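Local structure of aminotransferase, class III (Thermomicrobium roseum, 6IO1) at residues L346-L357 with L428-I439. The protein is a thermostable (S)-enantioselective omega-transaminase that binds a pyridoxal 5'-phosphate cofactor and probably uses it to carry amino groups between substrates. Residues are numbered along the deposited sequence; the frame is centred on the assembly and turned at random.
Sequences LWENAAASGAYL and LTISRAECDVLI
Leu357 fits against Cys435 and Ile439: its CG lies 3.7 Å from Cys435 SG, while its CD2 branch reaches Ile439 CG1 at 3.6 Å. Leu346 and Leu428 cross at about a right angle, with Leu346 CB against Leu428 CD1 and the other branch of Leu428, CD2, facing Ala350 CB. Ile430 CG2 rests on CB and OG of Ser353, whose hydroxyl donates back to Asn349 O. The helices 346-361 and 432-450 belong to the C-terminal part of this class-III pyridoxal-phosphate-dependent aminotransferase; their segments here cross at -35° with axes 10.5 Å apart. Ser431 and Glu434 form a capping box at the start of the second helix: Ser431 N donates to Glu434 OE1 at 2.9 Å, and the return bond from Glu434 N to Ser431 OG is weak. From helix 346-361, Asn349 ND2 bridges two carbonyls of the loop leading into helix 432-450, giving nearly straight bonds to Leu428 O (2.6 Å) and Ile430 O (3.0 Å). Both acceptors lie close to its amide plane, but ND2 comes in tilted from the Leu428 carbonyl plane and above that of Ile430. At the outer edge Tyr356 is a knob among Arg432, Cys435, Asp436 and Ile439. With CG anti to the backbone N (chi1 178°), its ring extends toward the second helix, where OH donates to the syn lone pair of Asp436 OD1 at 2.6 Å. Arg432, its chain stretched out, turns one guanidinium face to Tyr356 CZ, the ring and guanidinium planes 41° apart.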
ATOM      1  N   LEU B 346       1.821  23.945 -13.641  1.00 19.79           N
ATOM      2  CA  LEU B 346       3.157  23.284 -13.627  1.00 19.33           C
ATOM      3  C   LEU B 346       3.388  22.443 -14.886  1.00 17.71           C
ATOM      4  O   LEU B 346       4.566  22.205 -15.217  1.00 17.86           O
ATOM      5  CB  LEU B 346       3.309  22.454 -12.348  1.00 18.34           C
ATOM      6  CG  LEU B 346       3.414  23.265 -11.059  1.00 20.66           C
ATOM      7  CD1 LEU B 346       3.745  22.367  -9.876  1.00 19.30           C
ATOM      8  CD2 LEU B 346       4.454  24.367 -11.196  1.00 20.29           C
ATOM      9  N   TRP B 347       2.321  21.981 -15.535  1.00 17.91           N
ATOM     10  CA  TRP B 347       2.501  21.174 -16.770  1.00 17.41           C
ATOM     11  C   TRP B 347       3.247  22.013 -17.814  1.00 17.50           C
ATOM     12  O   TRP B 347       3.993  21.421 -18.617  1.00 17.23           O
ATOM     13  CB  TRP B 347       1.164  20.637 -17.298  1.00 19.00           C
ATOM     14  CG  TRP B 347       0.118  21.692 -17.491  1.00 20.58           C
ATOM     15  CD1 TRP B 347      -0.076  22.465 -18.600  1.00 22.47           C
ATOM     16  CD2 TRP B 347      -0.888  22.090 -16.544  1.00 21.03           C
ATOM     17  NE1 TRP B 347      -1.130  23.315 -18.407  1.00 24.10           N
ATOM     18  CE2 TRP B 347      -1.649  23.108 -17.155  1.00 25.56           C
ATOM     19  CE3 TRP B 347      -1.219  21.687 -15.246  1.00 17.99           C
ATOM     20  CZ2 TRP B 347      -2.718  23.727 -16.509  1.00 27.36           C
ATOM     21  CZ3 TRP B 347      -2.276  22.299 -14.609  1.00 20.49           C
ATOM     22  CH2 TRP B 347      -3.013  23.304 -15.233  1.00 26.11           C
ATOM     23  N   GLU B 348       3.000  23.329 -17.840  1.00 17.45           N
ATOM     24  CA  GLU B 348       3.649  24.202 -18.814  1.00 21.14           C
ATOM     25  C   GLU B 348       5.151  24.276 -18.565  1.00 19.72           C
ATOM     26  O   GLU B 348       5.958  24.140 -19.496  1.00 16.55           O
ATOM     27  CB  GLU B 348       3.028  25.597 -18.757  1.00 22.62           C
ATOM     28  CG  GLU B 348       1.570  25.654 -19.176  1.00 23.95           C
ATOM     29  CD  GLU B 348       1.008  27.061 -19.124  1.00 31.20           C
ATOM     30  OE1 GLU B 348       1.743  27.979 -18.703  1.00 31.33           O
ATOM     31  OE2 GLU B 348      -0.167  27.249 -19.501  1.00 36.62           O
ATOM     32  N   ASN B 349       5.545  24.505 -17.309  1.00 21.16           N
ATOM     33  CA  ASN B 349       6.966  24.502 -16.984  1.00 19.38           C
ATOM     34  C   ASN B 349       7.572  23.125 -17.186  1.00 17.00           C
ATOM     35  O   ASN B 349       8.741  23.016 -17.555  1.00 16.04           O
ATOM     36  CB  ASN B 349       7.204  24.973 -15.551  1.00 19.40           C
ATOM     37  CG  ASN B 349       8.668  25.271 -15.278  1.00 20.48           C
ATOM     38  OD1 ASN B 349       9.247  26.187 -15.861  1.00 22.45           O
ATOM     39  ND2 ASN B 349       9.279  24.483 -14.398  1.00 20.03           N
ATOM     40  N   ALA B 350       6.801  22.064 -16.944  1.00 18.64           N
ATOM     41  CA  ALA B 350       7.301  20.726 -17.220  1.00 16.84           C
ATOM     42  C   ALA B 350       7.633  20.572 -18.696  1.00 17.12           C
ATOM     43  O   ALA B 350       8.713  20.093 -19.048  1.00 17.13           O
ATOM     44  CB  ALA B 350       6.281  19.677 -16.786  1.00 16.15           C
ATOM     45  N   ALA B 351       6.739  21.031 -19.574  1.00 18.08           N
ATOM     46  CA  ALA B 351       6.993  20.946 -21.009  1.00 17.38           C
ATOM     47  C   ALA B 351       8.211  21.774 -21.401  1.00 16.11           C
ATOM     48  O   ALA B 351       9.108  21.289 -22.102  1.00 19.83           O
ATOM     49  CB  ALA B 351       5.757  21.399 -21.787  1.00 19.73           C
ATOM     50  N   ALA B 352       8.273  23.025 -20.937  1.00 17.30           N
ATOM     51  CA  ALA B 352       9.371  23.909 -21.327  1.00 17.59           C
ATOM     52  C   ALA B 352      10.711  23.399 -20.805  1.00 18.43           C
ATOM     53  O   ALA B 352      11.682  23.275 -21.565  1.00 18.90           O
ATOM     54  CB  ALA B 352       9.102  25.328 -20.828  1.00 20.21           C
ATOM     55  N   SER B 353      10.785  23.109 -19.503  1.00 19.70           N
ATOM     56  CA  SER B 353      12.022  22.629 -18.903  1.00 18.18           C
ATOM     57  C   SER B 353      12.426  21.276 -19.465  1.00 17.56           C
ATOM     58  O   SER B 353      13.615  21.008 -19.641  1.00 18.76           O
ATOM     59  CB  SER B 353      11.871  22.555 -17.383  1.00 16.99           C
ATOM     60  OG  SER B 353      10.831  21.662 -17.020  1.00 20.41           O
ATOM     61  N   GLY B 354      11.458  20.397 -19.735  1.00 18.15           N
ATOM     62  CA  GLY B 354      11.785  19.123 -20.343  1.00 18.02           C
ATOM     63  C   GLY B 354      12.343  19.269 -21.744  1.00 19.59           C
ATOM     64  O   GLY B 354      13.284  18.570 -22.118  1.00 18.37           O
ATOM     65  N   ALA B 355      11.762  20.169 -22.542  1.00 22.89           N
ATOM     66  CA  ALA B 355      12.306  20.418 -23.872  1.00 20.83           C
ATOM     67  C   ALA B 355      13.723  20.969 -23.784  1.00 20.79           C
ATOM     68  O   ALA B 355      14.613  20.536 -24.526  1.00 23.01           O
ATOM     69  CB  ALA B 355      11.400  21.378 -24.642  1.00 20.00           C
ATOM     70  N   TYR B 356      13.953  21.910 -22.866  1.00 21.23           N
ATOM     71  CA  TYR B 356      15.294  22.463 -22.696  1.00 21.86           C
ATOM     72  C   TYR B 356      16.280  21.393 -22.240  1.00 20.43           C
ATOM     73  O   TYR B 356      17.405  21.312 -22.751  1.00 21.71           O
ATOM     74  CB  TYR B 356      15.261  23.621 -21.699  1.00 22.82           C
ATOM     75  CG  TYR B 356      16.620  24.218 -21.421  1.00 23.44           C
ATOM     76  CD1 TYR B 356      17.264  24.998 -22.372  1.00 25.82           C
ATOM     77  CD2 TYR B 356      17.263  24.000 -20.209  1.00 24.17           C
ATOM     78  CE1 TYR B 356      18.508  25.546 -22.125  1.00 31.54           C
ATOM     79  CE2 TYR B 356      18.506  24.543 -19.952  1.00 26.49           C
ATOM     80  CZ  TYR B 356      19.125  25.315 -20.913  1.00 31.13           C
ATOM     81  OH  TYR B 356      20.363  25.858 -20.663  1.00 33.88           O
ATOM     82  N   LEU B 357      15.877  20.572 -21.268  1.00 20.88           N
ATOM     83  CA  LEU B 357      16.740  19.509 -20.769  1.00 20.89           C
ATOM     84  C   LEU B 357      17.050  18.496 -21.859  1.00 22.01           C
ATOM     85  O   LEU B 357      18.193  18.053 -21.989  1.00 23.29           O
ATOM     86  CB  LEU B 357      16.087  18.820 -19.570  1.00 19.09           C
ATOM     87  CG  LEU B 357      16.188  19.533 -18.220  1.00 18.26           C
ATOM     88  CD1 LEU B 357      15.271  18.882 -17.198  1.00 17.65           C
ATOM     89  CD2 LEU B 357      17.621  19.541 -17.722  1.00 17.55           C
ATOM     90  N   LEU B 428       8.545  19.595 -11.081  1.00 16.10           N
ATOM     91  CA  LEU B 428       7.944  20.356 -12.171  1.00 16.61           C
ATOM     92  C   LEU B 428       8.266  21.845 -12.111  1.00 18.26           C
ATOM     93  O   LEU B 428       8.026  22.550 -13.097  1.00 19.69           O
ATOM     94  CB  LEU B 428       6.424  20.165 -12.177  1.00 16.08           C
ATOM     95  CG  LEU B 428       5.853  18.744 -12.145  1.00 15.53           C
ATOM     96  CD1 LEU B 428       4.366  18.766 -12.473  1.00 17.62           C
ATOM     97  CD2 LEU B 428       6.594  17.813 -13.092  1.00 16.25           C
ATOM     98  N   THR B 429       8.798  22.336 -10.994  1.00 17.20           N
ATOM     99  CA  THR B 429       9.102  23.750 -10.823  1.00 18.88           C
ATOM    100  C   THR B 429      10.520  24.119 -11.240  1.00 17.42           C
ATOM    101  O   THR B 429      10.920  25.273 -11.052  1.00 19.28           O
ATOM    102  CB  THR B 429       8.884  24.160  -9.365  1.00 21.38           C
ATOM    103  OG1 THR B 429       9.725  23.372  -8.514  1.00 23.11           O
ATOM    104  CG2 THR B 429       7.433  23.946  -8.965  1.00 20.67           C
ATOM    105  N   ILE B 430      11.290  23.169 -11.781  1.00 18.50           N
ATOM    106  CA  ILE B 430      12.706  23.406 -12.041  1.00 18.52           C
ATOM    107  C   ILE B 430      12.878  24.553 -13.026  1.00 19.75           C
ATOM    108  O   ILE B 430      12.210  24.622 -14.065  1.00 19.83           O
ATOM    109  CB  ILE B 430      13.385  22.116 -12.530  1.00 16.79           C
ATOM    110  CG1 ILE B 430      14.906  22.297 -12.584  1.00 18.54           C
ATOM    111  CG2 ILE B 430      12.836  21.673 -13.882  1.00 18.90           C
ATOM    112  CD1 ILE B 430      15.667  20.989 -12.672  1.00 20.36           C
ATOM    113  N   SER B 431      13.741  25.493 -12.667  1.00 20.84           N
ATOM    114  CA  SER B 431      14.055  26.633 -13.509  1.00 19.08           C
ATOM    115  C   SER B 431      15.176  26.320 -14.496  1.00 19.19           C
ATOM    116  O   SER B 431      15.789  25.244 -14.472  1.00 21.15           O
ATOM    117  CB  SER B 431      14.462  27.831 -12.651  1.00 19.88           C
ATOM    118  OG  SER B 431      15.776  27.669 -12.135  1.00 21.04           O
ATOM    119  N   ARG B 432      15.521  27.348 -15.277  1.00 20.79           N
ATOM    120  CA  ARG B 432      16.637  27.301 -16.259  1.00 22.56           C
ATOM    121  C   ARG B 432      17.992  27.151 -15.546  1.00 23.18           C
ATOM    122  O   ARG B 432      18.799  26.327 -16.020  1.00 23.55           O
ATOM    123  CB  ARG B 432      16.622  28.563 -17.128  1.00 32.35           C
ATOM    124  CG  ARG B 432      17.624  28.538 -18.274  1.00 35.28           C
ATOM    125  CD  ARG B 432      17.527  29.772 -19.153  1.00 35.96           C
ATOM    126  NE  ARG B 432      18.445  29.723 -20.282  1.00 41.91           N
ATOM    127  CZ  ARG B 432      18.147  29.212 -21.472  1.00 48.44           C
ATOM    128  NH1 ARG B 432      16.948  28.701 -21.691  1.00 49.76           N
ATOM    129  NH2 ARG B 432      19.048  29.214 -22.437  1.00 50.43           N
ATOM    130  N   ALA B 433      18.231  27.873 -14.437  1.00 23.80           N
ATOM    131  CA  ALA B 433      19.525  27.771 -13.789  1.00 22.98           C
ATOM    132  C   ALA B 433      19.688  26.421 -13.121  1.00 20.37           C
ATOM    133  O   ALA B 433      20.751  25.794 -13.216  1.00 22.96           O
ATOM    134  CB  ALA B 433      19.690  28.913 -12.788  1.00 22.45           C
ATOM    135  N   GLU B 434      18.633  25.939 -12.472  1.00 20.63           N
ATOM    136  CA  GLU B 434      18.678  24.611 -11.877  1.00 19.45           C
ATOM    137  C   GLU B 434      18.818  23.528 -12.946  1.00 19.10           C
ATOM    138  O   GLU B 434      19.504  22.519 -12.734  1.00 19.79           O
ATOM    139  CB  GLU B 434      17.430  24.405 -11.023  1.00 19.74           C
ATOM    140  CG  GLU B 434      17.307  25.474  -9.940  1.00 18.67           C
ATOM    141  CD  GLU B 434      15.910  25.598  -9.369  1.00 17.91           C
ATOM    142  OE1 GLU B 434      14.951  25.148 -10.028  1.00 19.82           O
ATOM    143  OE2 GLU B 434      15.773  26.150  -8.257  1.00 22.07           O
ATOM    144  N   CYS B 435      18.191  23.728 -14.111  1.00 19.70           N
ATOM    145  CA  CYS B 435      18.381  22.791 -15.214  1.00 18.39           C
ATOM    146  C   CYS B 435      19.840  22.744 -15.645  1.00 18.87           C
ATOM    147  O   CYS B 435      20.371  21.668 -15.934  1.00 19.55           O
ATOM    148  CB  CYS B 435      17.491  23.162 -16.401  1.00 19.03           C
ATOM    149  SG  CYS B 435      15.767  22.648 -16.250  1.00 21.60           S
ATOM    150  N   ASP B 436      20.501  23.904 -15.707  1.00 19.19           N
ATOM    151  CA  ASP B 436      21.917  23.936 -16.065  1.00 20.15           C
ATOM    152  C   ASP B 436      22.763  23.229 -15.018  1.00 20.30           C
ATOM    153  O   ASP B 436      23.731  22.531 -15.352  1.00 21.01           O
ATOM    154  CB  ASP B 436      22.395  25.377 -16.217  1.00 24.57           C
ATOM    155  CG  ASP B 436      21.879  26.028 -17.469  1.00 26.42           C
ATOM    156  OD1 ASP B 436      21.441  25.299 -18.382  1.00 26.12           O
ATOM    157  OD2 ASP B 436      21.926  27.273 -17.553  1.00 26.27           O
ATOM    158  N   VAL B 437      22.421  23.418 -13.742  1.00 20.46           N
ATOM    159  CA  VAL B 437      23.126  22.716 -12.675  1.00 20.09           C
ATOM    160  C   VAL B 437      23.012  21.213 -12.883  1.00 19.46           C
ATOM    161  O   VAL B 437      24.013  20.484 -12.873  1.00 21.94           O
ATOM    162  CB  VAL B 437      22.577  23.140 -11.299  1.00 20.19           C
ATOM    163  CG1 VAL B 437      23.144  22.252 -10.206  1.00 20.37           C
ATOM    164  CG2 VAL B 437      22.888  24.604 -11.039  1.00 19.72           C
ATOM    165  N   LEU B 438      21.789  20.741 -13.138  1.00 20.90           N
ATOM    166  CA  LEU B 438      21.555  19.317 -13.344  1.00 19.32           C
ATOM    167  C   LEU B 438      22.323  18.807 -14.557  1.00 20.95           C
ATOM    168  O   LEU B 438      22.975  17.753 -14.501  1.00 21.35           O
ATOM    169  CB  LEU B 438      20.054  19.060 -13.497  1.00 17.71           C
ATOM    170  CG  LEU B 438      19.578  17.651 -13.852  1.00 22.02           C
ATOM    171  CD1 LEU B 438      20.052  16.660 -12.821  1.00 20.75           C
ATOM    172  CD2 LEU B 438      18.069  17.608 -13.968  1.00 18.50           C
ATOM    173  N   ILE B 439      22.278  19.560 -15.659  1.00 20.04           N
ATOM    174  CA  ILE B 439      22.928  19.119 -16.893  1.00 21.91           C
ATOM    175  C   ILE B 439      24.427  18.983 -16.680  1.00 23.48           C
ATOM    176  O   ILE B 439      25.051  17.979 -17.051  1.00 23.85           O
ATOM    177  CB  ILE B 439      22.591  20.068 -18.061  1.00 22.68           C
ATOM    178  CG1 ILE B 439      21.103  19.997 -18.396  1.00 21.06           C
ATOM    179  CG2 ILE B 439      23.236  19.582 -19.305  1.00 28.46           C
ATOM    180  CD1 ILE B 439      20.582  21.256 -19.064  1.00 21.95           C
TER